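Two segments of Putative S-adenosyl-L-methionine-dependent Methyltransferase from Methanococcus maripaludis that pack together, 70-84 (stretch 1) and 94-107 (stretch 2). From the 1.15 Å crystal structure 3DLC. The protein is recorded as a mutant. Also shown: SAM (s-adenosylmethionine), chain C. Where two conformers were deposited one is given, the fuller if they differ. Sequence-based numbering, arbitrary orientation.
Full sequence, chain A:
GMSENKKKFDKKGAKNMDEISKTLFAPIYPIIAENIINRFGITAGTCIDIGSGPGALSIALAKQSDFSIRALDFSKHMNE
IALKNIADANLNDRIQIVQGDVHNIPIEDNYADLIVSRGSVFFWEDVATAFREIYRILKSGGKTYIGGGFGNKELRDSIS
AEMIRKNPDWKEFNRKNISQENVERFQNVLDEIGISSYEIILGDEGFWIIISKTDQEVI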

# COMPACT_ATOMS: atom_id res chain seq x y z
N ARG A 70 -3.91 -8.02 7.85
CA ARG A 70 -2.54 -8.02 8.38
C ARG A 70 -1.83 -6.85 7.74
O ARG A 70 -1.84 -6.68 6.51
CB ARG A 70 -1.79 -9.30 8.09
CG ARG A 70 -2.35 -10.43 8.89
CD ARG A 70 -1.61 -11.69 8.65
NE ARG A 70 -2.32 -12.80 9.28
CZ ARG A 70 -1.83 -14.03 9.35
NH1 ARG A 70 -0.65 -14.31 8.81
NH2 ARG A 70 -2.55 -14.98 9.95
N ALA A 71 -1.30 -5.99 8.58
CA ALA A 71 -0.59 -4.76 8.22
C ALA A 71 0.90 -5.01 8.35
O ALA A 71 1.44 -5.15 9.44
CB ALA A 71 -1.04 -3.64 9.13
N LEU A 72 1.56 -5.15 7.20
CA LEU A 72 2.97 -5.50 7.13
C LEU A 72 3.82 -4.26 6.89
O LEU A 72 3.62 -3.53 5.93
CB LEU A 72 3.16 -6.47 5.95
CG LEU A 72 4.60 -6.92 5.67
CD1 LEU A 72 5.08 -7.90 6.73
CD2 LEU A 72 4.74 -7.58 4.30
N ASP A 73 4.81 -4.04 7.74
CA ASP A 73 5.73 -2.92 7.54
C ASP A 73 7.09 -3.29 8.10
O ASP A 73 7.19 -3.97 9.13
CB ASP A 73 5.19 -1.66 8.21
CG ASP A 73 5.80 -0.40 7.62
OD1 ASP A 73 6.99 -0.12 7.87
OD2 ASP A 73 5.09 0.32 6.87
N PHE A 74 8.15 -2.87 7.43
CA PHE A 74 9.51 -3.18 7.83
C PHE A 74 10.09 -2.24 8.85
O PHE A 74 11.19 -2.49 9.33
CB PHE A 74 10.45 -3.41 6.61
CG PHE A 74 10.99 -2.17 5.92
CD1 PHE A 74 10.43 -0.91 6.07
CD2 PHE A 74 12.07 -2.32 5.07
CE1 PHE A 74 10.99 0.17 5.39
CE2 PHE A 74 12.60 -1.26 4.39
CZ PHE A 74 12.06 -0.00 4.54
N SER A 75 9.35 -1.19 9.23
CA SER A 75 9.82 -0.21 10.18
C SER A 75 9.19 -0.41 11.54
O SER A 75 7.96 -0.26 11.71
CB SER A 75 9.53 1.21 9.69
OG SER A 75 9.72 2.11 10.77
N LYS A 76 10.01 -0.77 12.53
CA LYS A 76 9.56 -0.92 13.91
C LYS A 76 8.87 0.35 14.38
O LYS A 76 7.93 0.32 15.14
CB LYS A 76 10.77 -1.18 14.83
CG LYS A 76 10.43 -1.27 16.29
CD LYS A 76 9.54 -2.40 16.57
CE LYS A 76 9.32 -2.61 18.07
NZ LYS A 76 8.48 -3.81 18.31
N HIS A 77 9.39 1.51 13.96
CA HIS A 77 8.83 2.80 14.39
C HIS A 77 7.43 3.03 13.84
O HIS A 77 6.55 3.51 14.55
CB HIS A 77 9.74 3.93 13.98
CG HIS A 77 11.11 3.70 14.44
ND1 HIS A 77 11.41 3.74 15.77
CD2 HIS A 77 12.21 3.27 13.80
CE1 HIS A 77 12.69 3.41 15.93
NE2 HIS A 77 13.19 3.11 14.75
N MSE A 78 7.22 2.64 12.59
CA MSE A 78 5.89 2.71 12.00
C MSE A 78 4.97 1.77 12.76
O MSE A 78 3.83 2.11 13.05
CB MSE A 78 5.90 2.29 10.54
CG MSE A 78 6.52 3.26 9.58
SE MSE A 78 5.41 4.89 9.53
CE MSE A 78 6.37 5.63 8.13
N ASN A 79 5.45 0.57 13.05
CA ASN A 79 4.60 -0.44 13.69
C ASN A 79 4.18 -0.05 15.09
O ASN A 79 3.07 -0.36 15.53
CB ASN A 79 5.23 -1.82 13.59
CG ASN A 79 5.22 -2.34 12.18
OD1 ASN A 79 4.33 -1.99 11.40
ND2 ASN A 79 6.18 -3.16 11.84
N GLU A 80 5.06 0.64 15.80
CA GLU A 80 4.72 1.12 17.15
C GLU A 80 3.57 2.11 17.07
O GLU A 80 2.62 2.06 17.88
CB GLU A 80 5.93 1.75 17.85
CG GLU A 80 7.02 0.74 18.23
CD GLU A 80 8.36 1.37 18.61
OE1 GLU A 80 8.52 2.60 18.52
OE2 GLU A 80 9.28 0.62 19.00
N ILE A 81 3.63 3.02 16.11
CA ILE A 81 2.56 4.00 15.94
C ILE A 81 1.27 3.29 15.48
O ILE A 81 0.20 3.61 15.94
CB ILE A 81 2.94 5.10 14.96
CG1 ILE A 81 4.01 5.97 15.56
CG2 ILE A 81 1.71 5.89 14.55
CD1 ILE A 81 4.51 7.08 14.63
N ALA A 82 1.41 2.36 14.54
CA ALA A 82 0.23 1.68 14.00
C ALA A 82 -0.49 0.92 15.12
O ALA A 82 -1.71 0.90 15.19
CB ALA A 82 0.62 0.73 12.86
N LEU A 83 0.28 0.28 16.00
CA LEU A 83 -0.31 -0.45 17.10
C LEU A 83 -1.18 0.46 17.96
O LEU A 83 -2.30 0.12 18.36
CB LEU A 83 0.76 -1.15 17.96
CG LEU A 83 1.45 -2.37 17.34
CD1 LEU A 83 2.78 -2.72 18.00
CD2 LEU A 83 0.53 -3.58 17.34
N LYS A 84 -0.65 1.64 18.26
CA LYS A 84 -1.37 2.62 19.05
C LYS A 84 -2.61 3.07 18.28
O LYS A 84 -3.70 3.18 18.85
CB LYS A 84 -0.51 3.84 19.38
CG LYS A 84 -1.26 4.89 20.17
CD LYS A 84 -0.44 6.16 20.44
CE LYS A 84 -1.20 7.13 21.37
NZ LYS A 84 -2.40 7.78 20.73
N ARG A 94 -9.32 -6.62 14.43
CA ARG A 94 -9.45 -6.59 12.97
C ARG A 94 -8.14 -6.55 12.22
O ARG A 94 -8.10 -6.95 11.03
CB ARG A 94 -10.29 -5.39 12.56
CG ARG A 94 -11.70 -5.35 13.19
CD ARG A 94 -12.55 -6.59 12.80
NE ARG A 94 -12.58 -6.73 11.36
CZ ARG A 94 -13.15 -5.89 10.51
NH1 ARG A 94 -13.90 -4.88 10.91
NH2 ARG A 94 -12.95 -6.06 9.23
N ILE A 95 -7.10 -6.01 12.85
CA ILE A 95 -5.85 -5.74 12.19
C ILE A 95 -4.70 -6.22 13.06
O ILE A 95 -4.57 -5.85 14.22
CB ILE A 95 -5.66 -4.24 11.94
CG1 ILE A 95 -6.80 -3.67 11.10
CG2 ILE A 95 -4.30 -3.95 11.24
CD1 ILE A 95 -6.94 -2.13 11.22
N GLN A 96 -3.89 -7.10 12.48
CA GLN A 96 -2.68 -7.60 13.10
C GLN A 96 -1.48 -6.91 12.48
O GLN A 96 -1.35 -6.93 11.25
CB GLN A 96 -2.53 -9.11 12.87
CG GLN A 96 -1.27 -9.65 13.50
CD GLN A 96 -1.05 -11.13 13.25
OE1 GLN A 96 -1.83 -11.79 12.56
NE2 GLN A 96 0.01 -11.67 13.85
N ILE A 97 -0.62 -6.31 13.29
CA ILE A 97 0.58 -5.67 12.79
C ILE A 97 1.65 -6.75 12.66
O ILE A 97 1.88 -7.52 13.58
CB ILE A 97 1.00 -4.51 13.74
CG1 ILE A 97 -0.13 -3.46 13.90
CG2 ILE A 97 2.27 -3.86 13.28
CD1 ILE A 97 -0.69 -2.81 12.67
N VAL A 98 2.29 -6.79 11.49
CA VAL A 98 3.34 -7.76 11.20
C VAL A 98 4.63 -7.03 10.83
O VAL A 98 4.69 -6.25 9.89
CB VAL A 98 2.90 -8.68 10.05
CG1 VAL A 98 3.96 -9.71 9.75
CG2 VAL A 98 1.53 -9.30 10.36
N GLN A 99 5.65 -7.30 11.60
CA GLN A 99 6.97 -6.74 11.37
C GLN A 99 7.62 -7.56 10.27
O GLN A 99 7.84 -8.77 10.44
CB GLN A 99 7.78 -6.80 12.67
CG GLN A 99 9.18 -6.31 12.60
CD GLN A 99 9.25 -4.82 12.47
OE1 GLN A 99 8.58 -4.07 13.20
NE2 GLN A 99 10.10 -4.36 11.54
N GLY A 100 7.91 -6.97 9.13
CA GLY A 100 8.54 -7.72 8.06
C GLY A 100 8.64 -6.92 6.79
O GLY A 100 8.15 -5.81 6.68
N ASP A 101 9.28 -7.53 5.82
CA ASP A 101 9.68 -6.92 4.56
C ASP A 101 9.01 -7.61 3.38
O ASP A 101 8.87 -8.85 3.35
CB ASP A 101 11.22 -7.08 4.45
CG ASP A 101 11.88 -6.19 3.45
OD1 ASP A 101 11.46 -6.16 2.28
OD2 ASP A 101 12.85 -5.49 3.84
N VAL A 102 8.59 -6.81 2.41
CA VAL A 102 7.96 -7.31 1.19
C VAL A 102 8.86 -8.32 0.46
O VAL A 102 8.38 -9.15 -0.31
CB VAL A 102 7.55 -6.14 0.26
CG1 VAL A 102 8.76 -5.42 -0.33
CG2 VAL A 102 6.59 -6.65 -0.82
N HIS A 103 10.17 -8.25 0.69
CA HIS A 103 11.09 -9.16 0.00
C HIS A 103 11.19 -10.51 0.67
O HIS A 103 11.87 -11.40 0.14
CB HIS A 103 12.49 -8.56 -0.11
CG HIS A 103 12.53 -7.28 -0.87
ND1 HIS A 103 12.41 -6.07 -0.25
CD2 HIS A 103 12.58 -7.03 -2.20
CE1 HIS A 103 12.46 -5.11 -1.17
NE2 HIS A 103 12.56 -5.67 -2.36
N ASN A 104 10.54 -10.69 1.81
CA ASN A 104 10.59 -11.97 2.52
C ASN A 104 9.41 -11.99 3.48
O ASN A 104 9.53 -11.83 4.69
CB ASN A 104 11.93 -12.10 3.23
CG ASN A 104 12.06 -13.41 3.92
OD1 ASN A 104 11.75 -14.42 3.32
ND2 ASN A 104 12.55 -13.42 5.16
N ILE A 105 8.23 -12.15 2.90
CA ILE A 105 7.00 -11.96 3.66
C ILE A 105 6.72 -13.14 4.57
O ILE A 105 6.67 -14.27 4.09
CB ILE A 105 5.80 -11.75 2.70
CG1 ILE A 105 6.06 -10.58 1.76
CG2 ILE A 105 4.50 -11.53 3.54
CD1 ILE A 105 4.95 -10.36 0.67
N PRO A 106 6.51 -12.89 5.87
CA PRO A 106 6.30 -14.00 6.83
C PRO A 106 4.86 -14.46 6.87
O PRO A 106 4.19 -14.46 7.91
CB PRO A 106 6.74 -13.37 8.16
CG PRO A 106 6.28 -11.97 8.04
CD PRO A 106 6.59 -11.59 6.57
N ILE A 107 4.40 -14.84 5.69
CA ILE A 107 3.04 -15.33 5.47
C ILE A 107 3.12 -16.54 4.55
O ILE A 107 3.96 -16.58 3.63
CB ILE A 107 2.14 -14.19 4.89
CG1 ILE A 107 2.04 -13.04 5.89
CG2 ILE A 107 0.75 -14.71 4.52
CD1 ILE A 107 1.34 -11.81 5.34
N SAM C . 0.57 2.94 3.53
CA SAM C . 0.68 4.11 4.44
C SAM C . -0.20 5.22 3.96
O SAM C . -0.59 5.22 2.79
OXT SAM C . -0.46 6.14 4.74
CB SAM C . 2.13 4.54 4.59
CG SAM C . 2.80 5.03 3.35
SD SAM C . 4.50 5.48 3.72
CE SAM C . 4.63 6.72 2.46
C5' SAM C . 5.50 4.06 3.04
C4' SAM C . 5.72 2.81 3.95
O4' SAM C . 6.28 1.60 3.33
C3' SAM C . 6.52 3.10 5.24
O3' SAM C . 5.70 2.82 6.34
C2' SAM C . 7.70 2.13 5.14
O2' SAM C . 8.29 1.71 6.35
C1' SAM C . 7.12 0.99 4.30
N9 SAM C . 8.13 0.20 3.56
C8 SAM C . 9.07 0.70 2.70
N7 SAM C . 9.78 -0.31 2.14
C5 SAM C . 9.29 -1.48 2.67
C6 SAM C . 9.63 -2.82 2.52
N6 SAM C . 10.66 -3.26 1.77
N1 SAM C . 8.88 -3.73 3.18
C2 SAM C . 7.86 -3.35 4.01
N3 SAM C . 7.53 -2.05 4.24
C4 SAM C . 8.24 -1.16 3.55
O HOH W 1 2.16 -12.73 9.29
O HOH W 2 7.66 -4.59 15.62

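Strands 70-73 and 95-99 run side by side in parallel, joined by a ladder of four backbone hydrogen bonds that runs on to Gly100, the residue after the second strand: Ala71 N to Gln96 O (2.8 Å), Val98 N to Ala71 O (2.8 Å), Asp73 N to Val98 O (3.1 Å) and Gly100 N to Asp73 O (3.1 Å). Ala71 and Asp73 thus spend both their NH and CO groups on the partner stretch. Asp73 O also accepts from Asn79 ND2 (3.0 Å), and the same amide nitrogen donates to Gln99 OE1 (2.9 Å), so one helix side chain links the end of strand 70-73, at Asp73, to Gln99 at the end of strand 95-99. Gln99 OE1 takes a further bond from water 2 (2.6 Å), which in turn accepts from Lys76 NZ (2.9 Å); Gln99 NE2 gives only a weak bond to Phe74 O (3.1 Å).

The stretches bury 945 Å² between them, both sides summed; Ala71 and Leu72 are buried. Helix 76-84 runs nearly antiparallel to strand 95-99 and covers the face bearing Ala71 and Ile97. Ile97 CD1 lies 3.7 Å from Ala71 CB and 3.8 Å from Ala82 CB, while its CG1 meets Leu83 CD2 at 3.5 Å; the two small alanines let the branched side chain sit close to both strand and helix. On the other face, Leu72 CD1 packs on Val98 CG1 (3.7 Å) and Pro106 CD (4.0 Å), and Leu72 CD2 on Ile105 CG2 (4.0 Å). Gly100 suits this crowded spot: an ideal CB there would lie 3.1 Å from Leu72 CD1.

Asp73, at the end of its strand, and Asp101, in the turn beyond the other, both bind S-adenosylmethionine. Asp73 OD1 and OD2 accept from SAM O2' (2.7 Å) and O3' (2.6 Å); Asp101 OD1 accepts from SAM N6 (3.1 Å).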